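Local coordinates for protein CsuE (Acinetobacter baumannii, PDB 6FJY), which probably serves as the tip adhesin subunit of archaic chaperone-usher Csu pili, which mediate attachment in biofilm formation, at residues D[47-61]-D[120-134]. Numbering follows the deposited sequence.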
ATOM      1  N   TYR D  47     -16.167  27.763  24.489  1.00 82.44           N
ATOM      2  CA  TYR D  47     -16.698  28.443  23.319  1.00 74.50           C
ATOM      3  C   TYR D  47     -15.808  28.155  22.125  1.00 75.64           C
ATOM      4  O   TYR D  47     -14.580  28.262  22.212  1.00 57.72           O
ATOM      5  CB  TYR D  47     -16.804  29.948  23.542  1.00 66.12           C
ATOM      6  CG  TYR D  47     -17.764  30.357  24.628  1.00 63.38           C
ATOM      7  CD1 TYR D  47     -19.121  30.485  24.378  1.00 65.39           C
ATOM      8  CD2 TYR D  47     -17.306  30.629  25.906  1.00 75.01           C
ATOM      9  CE1 TYR D  47     -20.000  30.868  25.382  1.00 75.78           C
ATOM     10  CE2 TYR D  47     -18.167  31.019  26.907  1.00 83.68           C
ATOM     11  CZ  TYR D  47     -19.514  31.138  26.645  1.00 76.89           C
ATOM     12  OH  TYR D  47     -20.358  31.521  27.656  1.00 71.13           O
ATOM     13  N   LEU D  48     -16.436  27.772  21.015  1.00 77.09           N
ATOM     14  CA  LEU D  48     -15.716  27.523  19.773  1.00 72.23           C
ATOM     15  C   LEU D  48     -16.703  27.577  18.619  1.00 74.29           C
ATOM     16  O   LEU D  48     -17.656  26.792  18.582  1.00 66.60           O
ATOM     17  CB  LEU D  48     -15.007  26.176  19.808  1.00 61.60           C
ATOM     18  CG  LEU D  48     -13.890  25.987  18.777  1.00 69.25           C
ATOM     19  CD1 LEU D  48     -12.858  25.020  19.316  1.00 73.93           C
ATOM     20  CD2 LEU D  48     -14.432  25.488  17.446  1.00 74.47           C
ATOM     21  N   LYS D  49     -16.481  28.509  17.695  1.00 75.48           N
ATOM     22  CA  LYS D  49     -17.109  28.500  16.387  1.00 73.72           C
ATOM     23  C   LYS D  49     -16.012  28.680  15.344  1.00 81.69           C
ATOM     24  O   LYS D  49     -14.957  29.258  15.625  1.00 69.14           O
ATOM     25  CB  LYS D  49     -18.190  29.591  16.255  1.00 81.28           C
ATOM     26  CG  LYS D  49     -17.715  30.945  15.749  1.00 91.53           C
ATOM     27  CD  LYS D  49     -18.891  31.950  15.637  1.00 89.35           C
ATOM     28  CE  LYS D  49     -18.444  33.277  15.025  1.00 82.62           C
ATOM     29  NZ  LYS D  49     -19.482  34.353  15.068  1.00 86.11           N
ATOM     30  N   TYR D  50     -16.242  28.137  14.149  1.00 84.33           N
ATOM     31  CA  TYR D  50     -15.257  28.211  13.080  1.00 83.10           C
ATOM     32  C   TYR D  50     -15.908  28.730  11.806  1.00 81.42           C
ATOM     33  O   TYR D  50     -17.134  28.768  11.673  1.00 66.70           O
ATOM     34  CB  TYR D  50     -14.572  26.853  12.811  1.00 91.97           C
ATOM     35  CG  TYR D  50     -15.467  25.741  12.275  1.00 94.55           C
ATOM     36  CD1 TYR D  50     -15.663  25.567  10.908  1.00 85.87           C
ATOM     37  CD2 TYR D  50     -16.089  24.849  13.138  1.00 86.86           C
ATOM     38  CE1 TYR D  50     -16.476  24.546  10.419  1.00 87.22           C
ATOM     39  CE2 TYR D  50     -16.892  23.833  12.656  1.00 88.33           C
ATOM     40  CZ  TYR D  50     -17.083  23.686  11.303  1.00 84.78           C
ATOM     41  OH  TYR D  50     -17.887  22.672  10.849  1.00 87.13           O
ATOM     42  N   ARG D  51     -15.052  29.151  10.877  1.00 78.08           N
ATOM     43  CA  ARG D  51     -15.480  29.665   9.587  1.00 78.33           C
ATOM     44  C   ARG D  51     -14.561  29.081   8.531  1.00 82.66           C
ATOM     45  O   ARG D  51     -13.344  29.287   8.587  1.00 76.00           O
ATOM     46  CB  ARG D  51     -15.439  31.199   9.552  1.00 78.17           C
ATOM     47  CG  ARG D  51     -15.893  31.803   8.230  1.00 86.21           C
ATOM     48  CD  ARG D  51     -15.401  33.248   8.078  1.00 97.86           C
ATOM     49  NE  ARG D  51     -15.801  34.084   9.209  1.00106.82           N
ATOM     50  CZ  ARG D  51     -15.431  35.351   9.386  1.00105.70           C
ATOM     51  NH1 ARG D  51     -14.648  35.964   8.503  1.00 99.59           N
ATOM     52  NH2 ARG D  51     -15.852  36.009  10.454  1.00114.25           N
ATOM     53  N   VAL D  52     -15.130  28.350   7.578  1.00 78.68           N
ATOM     54  CA  VAL D  52     -14.332  27.826   6.479  1.00 81.78           C
ATOM     55  C   VAL D  52     -14.078  28.948   5.480  1.00 94.98           C
ATOM     56  O   VAL D  52     -15.015  29.505   4.901  1.00101.85           O
ATOM     57  CB  VAL D  52     -15.024  26.636   5.810  1.00 78.44           C
ATOM     58  CG1 VAL D  52     -14.096  26.007   4.788  1.00 75.76           C
ATOM     59  CG2 VAL D  52     -15.431  25.638   6.856  1.00 74.39           C
ATOM     60  N   GLU D  53     -12.809  29.299   5.290  1.00 96.08           N
ATOM     61  CA  GLU D  53     -12.444  30.310   4.292  1.00100.41           C
ATOM     62  C   GLU D  53     -12.260  29.625   2.940  1.00 98.20           C
ATOM     63  O   GLU D  53     -13.073  29.799   2.030  1.00 95.38           O
ATOM     64  CB  GLU D  53     -11.185  31.075   4.715  1.00 98.63           C
ATOM     65  CG  GLU D  53     -11.412  32.207   5.707  1.00103.36           C
ATOM     66  CD  GLU D  53     -10.191  33.116   5.833  1.00108.38           C
ATOM     67  OE1 GLU D  53      -9.090  32.686   5.433  1.00109.27           O
ATOM     68  OE2 GLU D  53     -10.324  34.259   6.319  1.00 95.86           O
ATOM     69  N   GLN D  54     -11.195  28.834   2.806  1.00 90.10           N
ATOM     70  CA  GLN D  54     -10.920  28.084   1.590  1.00 84.86           C
ATOM     71  C   GLN D  54     -11.147  26.602   1.837  1.00 88.06           C
ATOM     72  O   GLN D  54     -10.748  26.061   2.874  1.00 88.72           O
ATOM     73  CB  GLN D  54      -9.489  28.313   1.097  1.00 87.54           C
ATOM     74  CG  GLN D  54      -9.270  29.674   0.468  1.00113.94           C
ATOM     75  CD  GLN D  54      -8.003  29.742  -0.363  1.00117.16           C
ATOM     76  OE1 GLN D  54      -6.984  29.146  -0.013  1.00110.02           O
ATOM     77  NE2 GLN D  54      -8.067  30.463  -1.478  1.00116.27           N
ATOM     78  N   MET D  55     -11.788  25.952   0.874  1.00 86.18           N
ATOM     79  CA  MET D  55     -12.074  24.528   0.968  1.00 80.31           C
ATOM     80  C   MET D  55     -12.182  23.982  -0.446  1.00 73.92           C
ATOM     81  O   MET D  55     -12.378  24.732  -1.405  1.00 70.70           O
ATOM     82  CB  MET D  55     -13.366  24.270   1.753  1.00 89.63           C
ATOM     83  CG  MET D  55     -13.506  22.879   2.348  1.00 80.46           C
ATOM     84  SD  MET D  55     -15.183  22.603   2.914  1.00 64.87           S
ATOM     85  CE  MET D  55     -16.065  23.083   1.449  1.00 87.18           C
ATOM     86  N   SER D  56     -12.045  22.663  -0.562  1.00 85.21           N
ATOM     87  CA  SER D  56     -12.263  21.988  -1.833  1.00 86.92           C
ATOM     88  C   SER D  56     -12.567  20.531  -1.545  1.00 83.97           C
ATOM     89  O   SER D  56     -11.808  19.870  -0.831  1.00 75.11           O
ATOM     90  CB  SER D  56     -11.042  22.109  -2.761  1.00 87.03           C
ATOM     91  OG  SER D  56     -11.340  21.626  -4.067  1.00 74.32           O
ATOM     92  N   ASN D  57     -13.684  20.046  -2.077  1.00 95.72           N
ATOM     93  CA  ASN D  57     -14.012  18.630  -2.039  1.00 83.77           C
ATOM     94  C   ASN D  57     -13.384  17.867  -3.195  1.00 77.45           C
ATOM     95  O   ASN D  57     -13.567  16.650  -3.288  1.00 83.62           O
ATOM     96  CB  ASN D  57     -15.532  18.435  -2.047  1.00 83.24           C
ATOM     97  CG  ASN D  57     -16.209  19.028  -0.817  1.00 84.47           C
ATOM     98  OD1 ASN D  57     -16.101  18.495   0.289  1.00 77.23           O
ATOM     99  ND2 ASN D  57     -16.921  20.129  -1.010  1.00 97.90           N
ATOM    100  N   SER D  58     -12.633  18.546  -4.058  1.00 87.86           N
ATOM    101  CA  SER D  58     -12.034  17.950  -5.245  1.00 95.61           C
ATOM    102  C   SER D  58     -10.527  17.830  -5.054  1.00 94.55           C
ATOM    103  O   SER D  58      -9.856  18.822  -4.746  1.00 78.40           O
ATOM    104  CB  SER D  58     -12.354  18.779  -6.491  1.00 91.88           C
ATOM    105  OG  SER D  58     -11.669  18.278  -7.625  1.00 93.83           O
ATOM    106  N   PHE D  59     -10.007  16.619  -5.239  1.00 98.53           N
ATOM    107  CA  PHE D  59      -8.581  16.328  -5.186  1.00 92.79           C
ATOM    108  C   PHE D  59      -8.128  15.851  -6.558  1.00 81.37           C
ATOM    109  O   PHE D  59      -8.798  15.025  -7.184  1.00 77.74           O
ATOM    110  CB  PHE D  59      -8.266  15.245  -4.143  1.00 90.79           C
ATOM    111  CG  PHE D  59      -8.538  15.655  -2.722  1.00 78.23           C
ATOM    112  CD1 PHE D  59      -9.812  16.017  -2.315  1.00 77.19           C
ATOM    113  CD2 PHE D  59      -7.522  15.643  -1.784  1.00 77.55           C
ATOM    114  CE1 PHE D  59     -10.057  16.387  -1.011  1.00 78.06           C
ATOM    115  CE2 PHE D  59      -7.764  16.007  -0.477  1.00 73.74           C
ATOM    116  CZ  PHE D  59      -9.032  16.377  -0.090  1.00 73.58           C
ATOM    117  N   THR D  60      -6.983  16.346  -7.016  1.00 78.17           N
ATOM    118  CA  THR D  60      -6.528  16.104  -8.379  1.00 82.76           C
ATOM    119  C   THR D  60      -5.222  15.329  -8.415  1.00 83.09           C
ATOM    120  O   THR D  60      -4.302  15.595  -7.633  1.00 77.74           O
ATOM    121  CB  THR D  60      -6.328  17.413  -9.128  1.00 83.30           C
ATOM    122  OG1 THR D  60      -5.715  18.365  -8.255  1.00 78.97           O
ATOM    123  CG2 THR D  60      -7.650  17.948  -9.615  1.00 93.10           C
ATOM    124  N   ASN D  61      -5.146  14.386  -9.353  1.00 85.77           N
ATOM    125  CA  ASN D  61      -3.887  13.755  -9.724  1.00 91.68           C
ATOM    126  C   ASN D  61      -3.165  14.676 -10.697  1.00105.24           C
ATOM    127  O   ASN D  61      -3.703  15.003 -11.761  1.00109.50           O
ATOM    128  CB  ASN D  61      -4.143  12.389 -10.356  1.00 94.68           C
ATOM    129  CG  ASN D  61      -2.895  11.527 -10.430  1.00 97.66           C
ATOM    130  OD1 ASN D  61      -1.772  12.024 -10.350  1.00 94.98           O
ATOM    131  ND2 ASN D  61      -3.091  10.218 -10.588  1.00105.21           N
ATOM    132  N   VAL D 120      -0.882  10.239  -6.462  1.00 95.93           N
ATOM    133  CA  VAL D 120      -1.161  11.247  -5.447  1.00 82.37           C
ATOM    134  C   VAL D 120      -2.256  12.170  -5.958  1.00 80.88           C
ATOM    135  O   VAL D 120      -2.319  12.498  -7.149  1.00 77.62           O
ATOM    136  CB  VAL D 120       0.107  12.028  -5.066  1.00 79.72           C
ATOM    137  CG1 VAL D 120       0.618  12.840  -6.249  1.00 96.75           C
ATOM    138  CG2 VAL D 120      -0.177  12.918  -3.880  1.00 75.06           C
ATOM    139  N   TYR D 121      -3.149  12.561  -5.054  1.00 81.57           N
ATOM    140  CA  TYR D 121      -4.329  13.340  -5.396  1.00 73.74           C
ATOM    141  C   TYR D 121      -4.399  14.522  -4.441  1.00 72.53           C
ATOM    142  O   TYR D 121      -4.715  14.354  -3.259  1.00 60.58           O
ATOM    143  CB  TYR D 121      -5.587  12.471  -5.332  1.00 70.26           C
ATOM    144  CG  TYR D 121      -5.694  11.501  -6.494  1.00 68.83           C
ATOM    145  CD1 TYR D 121      -4.871  10.386  -6.575  1.00 66.33           C
ATOM    146  CD2 TYR D 121      -6.614  11.704  -7.509  1.00 71.22           C
ATOM    147  CE1 TYR D 121      -4.956   9.505  -7.639  1.00 62.28           C
ATOM    148  CE2 TYR D 121      -6.710  10.825  -8.574  1.00 84.14           C
ATOM    149  CZ  TYR D 121      -5.874   9.725  -8.634  1.00 76.10           C
ATOM    150  OH  TYR D 121      -5.970   8.848  -9.695  1.00 65.68           O
ATOM    151  N   GLN D 122      -4.090  15.713  -4.954  1.00 85.44           N
ATOM    152  CA  GLN D 122      -3.937  16.909  -4.138  1.00 88.31           C
ATOM    153  C   GLN D 122      -5.219  17.726  -4.183  1.00 81.36           C
ATOM    154  O   GLN D 122      -5.750  17.990  -5.265  1.00 80.64           O
ATOM    155  CB  GLN D 122      -2.765  17.753  -4.633  1.00103.09           C
ATOM    156  CG  GLN D 122      -2.372  18.871  -3.684  1.00108.90           C
ATOM    157  CD  GLN D 122      -1.771  18.342  -2.397  1.00105.99           C
ATOM    158  OE1 GLN D 122      -1.973  18.909  -1.322  1.00103.08           O
ATOM    159  NE2 GLN D 122      -1.020  17.249  -2.501  1.00100.90           N
ATOM    160  N   ALA D 123      -5.715  18.119  -3.012  1.00 69.81           N
ATOM    161  CA  ALA D 123      -6.887  18.979  -2.964  1.00 71.27           C
ATOM    162  C   ALA D 123      -6.623  20.251  -3.763  1.00 74.26           C
ATOM    163  O   ALA D 123      -5.497  20.744  -3.829  1.00 66.07           O
ATOM    164  CB  ALA D 123      -7.250  19.318  -1.516  1.00 62.78           C
ATOM    165  N   ASP D 124      -7.668  20.753  -4.412  1.00 94.00           N
ATOM    166  CA  ASP D 124      -7.489  21.841  -5.362  1.00 93.91           C
ATOM    167  C   ASP D 124      -7.311  23.179  -4.661  1.00 98.23           C
ATOM    168  O   ASP D 124      -6.691  24.088  -5.218  1.00 72.96           O
ATOM    169  CB  ASP D 124      -8.673  21.879  -6.328  1.00 85.68           C
ATOM    170  CG  ASP D 124      -8.718  20.659  -7.223  1.00 82.61           C
ATOM    171  OD1 ASP D 124      -7.638  20.109  -7.505  1.00 71.26           O
ATOM    172  OD2 ASP D 124      -9.820  20.249  -7.634  1.00 81.40           O
ATOM    173  N   SER D 125      -7.841  23.305  -3.449  1.00 93.73           N
ATOM    174  CA  SER D 125      -7.651  24.457  -2.598  1.00 84.61           C
ATOM    175  C   SER D 125      -7.301  23.990  -1.194  1.00 85.89           C
ATOM    176  O   SER D 125      -7.818  22.969  -0.725  1.00 83.09           O
ATOM    177  CB  SER D 125      -8.906  25.332  -2.546  1.00 89.93           C
ATOM    178  OG  SER D 125      -8.657  26.508  -1.795  1.00 97.23           O
ATOM    179  N   PRO D 126      -6.425  24.708  -0.506  1.00 91.19           N
ATOM    180  CA  PRO D 126      -6.086  24.339   0.869  1.00 72.89           C
ATOM    181  C   PRO D 126      -7.250  24.596   1.813  1.00 64.76           C
ATOM    182  O   PRO D 126      -8.215  25.298   1.506  1.00 65.41           O
ATOM    183  CB  PRO D 126      -4.886  25.231   1.190  1.00 77.76           C
ATOM    184  CG  PRO D 126      -5.021  26.392   0.251  1.00 86.39           C
ATOM    185  CD  PRO D 126      -5.631  25.850  -0.997  1.00 81.87           C
ATOM    186  N   LEU D 127      -7.147  23.981   2.987  1.00 70.88           N
ATOM    187  CA  LEU D 127      -8.123  24.161   4.054  1.00 76.59           C
ATOM    188  C   LEU D 127      -7.721  25.371   4.896  1.00 84.03           C
ATOM    189  O   LEU D 127      -6.712  25.336   5.610  1.00 72.27           O
ATOM    190  CB  LEU D 127      -8.198  22.905   4.906  1.00 71.08           C
ATOM    191  CG  LEU D 127      -9.555  22.406   5.396  1.00 72.55           C
ATOM    192  CD1 LEU D 127      -9.349  21.557   6.665  1.00 58.75           C
ATOM    193  CD2 LEU D 127     -10.522  23.535   5.628  1.00 63.60           C
ATOM    194  N   LYS D 128      -8.514  26.438   4.814  1.00 75.94           N
ATOM    195  CA  LYS D 128      -8.308  27.651   5.591  1.00 78.20           C
ATOM    196  C   LYS D 128      -9.520  27.862   6.480  1.00 74.57           C
ATOM    197  O   LYS D 128     -10.645  28.002   5.985  1.00 76.37           O
ATOM    198  CB  LYS D 128      -8.088  28.864   4.682  1.00 87.89           C
ATOM    199  CG  LYS D 128      -6.768  28.838   3.926  1.00 96.08           C
ATOM    200  CD  LYS D 128      -6.571  30.101   3.097  1.00100.97           C
ATOM    201  CE  LYS D 128      -6.485  31.342   3.970  1.00 92.42           C
ATOM    202  NZ  LYS D 128      -6.409  32.598   3.157  1.00 84.84           N
ATOM    203  N   VAL D 129      -9.297  27.889   7.784  1.00 70.15           N
ATOM    204  CA  VAL D 129     -10.378  28.034   8.746  1.00 80.67           C
ATOM    205  C   VAL D 129     -10.058  29.186   9.687  1.00 83.92           C
ATOM    206  O   VAL D 129      -8.928  29.316  10.174  1.00 72.30           O
ATOM    207  CB  VAL D 129     -10.620  26.730   9.540  1.00 70.83           C
ATOM    208  CG1 VAL D 129     -11.786  26.896  10.498  1.00 72.41           C
ATOM    209  CG2 VAL D 129     -10.890  25.573   8.593  1.00 61.87           C
ATOM    210  N   LYS D 130     -11.057  30.024   9.933  1.00 78.40           N
ATOM    211  CA  LYS D 130     -10.989  31.045  10.959  1.00 76.48           C
ATOM    212  C   LYS D 130     -11.662  30.494  12.206  1.00 75.27           C
ATOM    213  O   LYS D 130     -12.830  30.090  12.157  1.00 64.12           O
ATOM    214  CB  LYS D 130     -11.657  32.343  10.501  1.00 77.82           C
ATOM    215  CG  LYS D 130     -11.385  33.536  11.418  1.00 76.20           C
ATOM    216  CD  LYS D 130     -11.887  34.843  10.788  1.00 85.23           C
ATOM    217  CE  LYS D 130     -11.151  35.183   9.498  1.00 82.66           C
ATOM    218  NZ  LYS D 130      -9.824  35.826   9.756  1.00 93.72           N
ATOM    219  N   TRP D 131     -10.919  30.472  13.308  1.00 80.11           N
ATOM    220  CA  TRP D 131     -11.376  29.944  14.582  1.00 69.04           C
ATOM    221  C   TRP D 131     -11.591  31.077  15.574  1.00 80.35           C
ATOM    222  O   TRP D 131     -10.796  32.020  15.642  1.00 63.55           O
ATOM    223  CB  TRP D 131     -10.362  28.957  15.159  1.00 73.17           C
ATOM    224  CG  TRP D 131      -9.907  27.922  14.188  1.00 62.86           C
ATOM    225  CD1 TRP D 131      -8.891  28.030  13.293  1.00 61.56           C
ATOM    226  CD2 TRP D 131     -10.456  26.614  14.019  1.00 72.88           C
ATOM    227  NE1 TRP D 131      -8.769  26.873  12.571  1.00 67.01           N
ATOM    228  CE2 TRP D 131      -9.717  25.981  13.002  1.00 76.44           C
ATOM    229  CE3 TRP D 131     -11.494  25.911  14.639  1.00 71.36           C
ATOM    230  CZ2 TRP D 131      -9.991  24.680  12.582  1.00 75.78           C
ATOM    231  CZ3 TRP D 131     -11.760  24.617  14.222  1.00 62.35           C
ATOM    232  CH2 TRP D 131     -11.016  24.019  13.203  1.00 67.42           C
ATOM    233  N   PHE D 132     -12.671  30.968  16.341  1.00 88.93           N
ATOM    234  CA  PHE D 132     -12.978  31.864  17.449  1.00 72.41           C
ATOM    235  C   PHE D 132     -13.193  30.965  18.660  1.00 78.63           C
ATOM    236  O   PHE D 132     -14.182  30.227  18.717  1.00 69.40           O
ATOM    237  CB  PHE D 132     -14.222  32.710  17.156  1.00 80.35           C
ATOM    238  CG  PHE D 132     -14.188  33.434  15.827  1.00 84.05           C
ATOM    239  CD1 PHE D 132     -14.450  32.762  14.639  1.00 81.71           C
ATOM    240  CD2 PHE D 132     -13.929  34.796  15.773  1.00 85.61           C
ATOM    241  CE1 PHE D 132     -14.430  33.432  13.416  1.00 75.17           C
ATOM    242  CE2 PHE D 132     -13.914  35.479  14.559  1.00 95.76           C
ATOM    243  CZ  PHE D 132     -14.166  34.797  13.379  1.00 91.13           C
ATOM    244  N   TYR D 133     -12.264  30.997  19.617  1.00 85.01           N
ATOM    245  CA  TYR D 133     -12.302  30.043  20.717  1.00 80.13           C
ATOM    246  C   TYR D 133     -12.008  30.719  22.048  1.00 78.39           C
ATOM    247  O   TYR D 133     -11.316  31.740  22.114  1.00 69.76           O
ATOM    248  CB  TYR D 133     -11.308  28.886  20.504  1.00 72.40           C
ATOM    249  CG  TYR D 133      -9.874  29.320  20.318  1.00 78.30           C
ATOM    250  CD1 TYR D 133      -9.021  29.467  21.411  1.00 77.14           C
ATOM    251  CD2 TYR D 133      -9.365  29.576  19.052  1.00 78.55           C
ATOM    252  CE1 TYR D 133      -7.712  29.860  21.245  1.00 69.52           C
ATOM    253  CE2 TYR D 133      -8.048  29.973  18.876  1.00 80.18           C
ATOM    254  CZ  TYR D 133      -7.229  30.120  19.973  1.00 69.41           C
ATOM    255  OH  TYR D 133      -5.924  30.518  19.792  1.00 71.95           O
ATOM    256  N   SER D 134     -12.554  30.127  23.112  1.00 69.72           N
ATOM    257  CA  SER D 134     -12.194  30.456  24.493  1.00 62.46           C
ATOM    258  C   SER D 134     -12.289  29.164  25.296  1.00 75.55           C
ATOM    259  O   SER D 134     -13.384  28.751  25.696  1.00 56.94           O
ATOM    260  CB  SER D 134     -13.089  31.532  25.080  1.00 72.66           C
ATOM    261  OG  SER D 134     -12.703  31.803  26.413  1.00 70.97           O
TER
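Two long antiparallel strands of an Ig-like beta sandwich, 47-54 and 127-134, run side by side, and beyond a classic beta bulge and a short break the pairing resumes between 58-61 and 120-123. Lys49 and Phe132 form a hydrogen-bonded pair, Phe132 N to Lys49 O 2.9 Å, as do Thr60 and Gln122 past the break. The bulge sets Glu53 and Gln54 both opposite Lys128, whose carbonyl O takes the Glu53 N-H at 2.6 Å from N to O. Glu53 spreads its carboxylate between two lysines: OE1 lies 3.5 Å from Lys128 NZ in a salt bridge, while OE2 makes a long one to Lys130 NZ, 3.8 Å. Lys130 also pairs with Asp168, and its CD methylene lies over one face of the Arg51 guanidinium, so aliphatic lysine carbons, rather than its charge, meet the arginine. On the same side of the sheet, the extended Lys49 chain lays CE over the Phe132 ring. The face bearing Leu48, Tyr50, Val52, Val129 and Trp131 is buried and apolar. Tyr50 CG, wedged between backbone N and carbonyl carbon (chi1 65°), leads the ring end away from strand 127-134; CB makes the closest contacts, with Trp131 CE3 at 3.7 Å and with Val129 CG1, and the phenol hydroxyl bonds to Asp74. Past the break, Asp124 OD2 accepts the Ser58 hydroxyl on its syn side, OG to OD2 2.7 Å, and OD1 lies 2.7 Å from Thr60 OG1. Serine and threonine suit these positions because a hydroxyl one bond beyond CB meets the carboxylate Asp124 brings over. Ala123 CB, a methyl small enough to fit there, lies over one face of the buried Phe59 ring, 3.6 Å from its centroid, a CH-pi contact; Asn61 CB sits likewise over Tyr121. Antiparallel neighbours with one face packed into the core belong to the Ig-like beta sandwich.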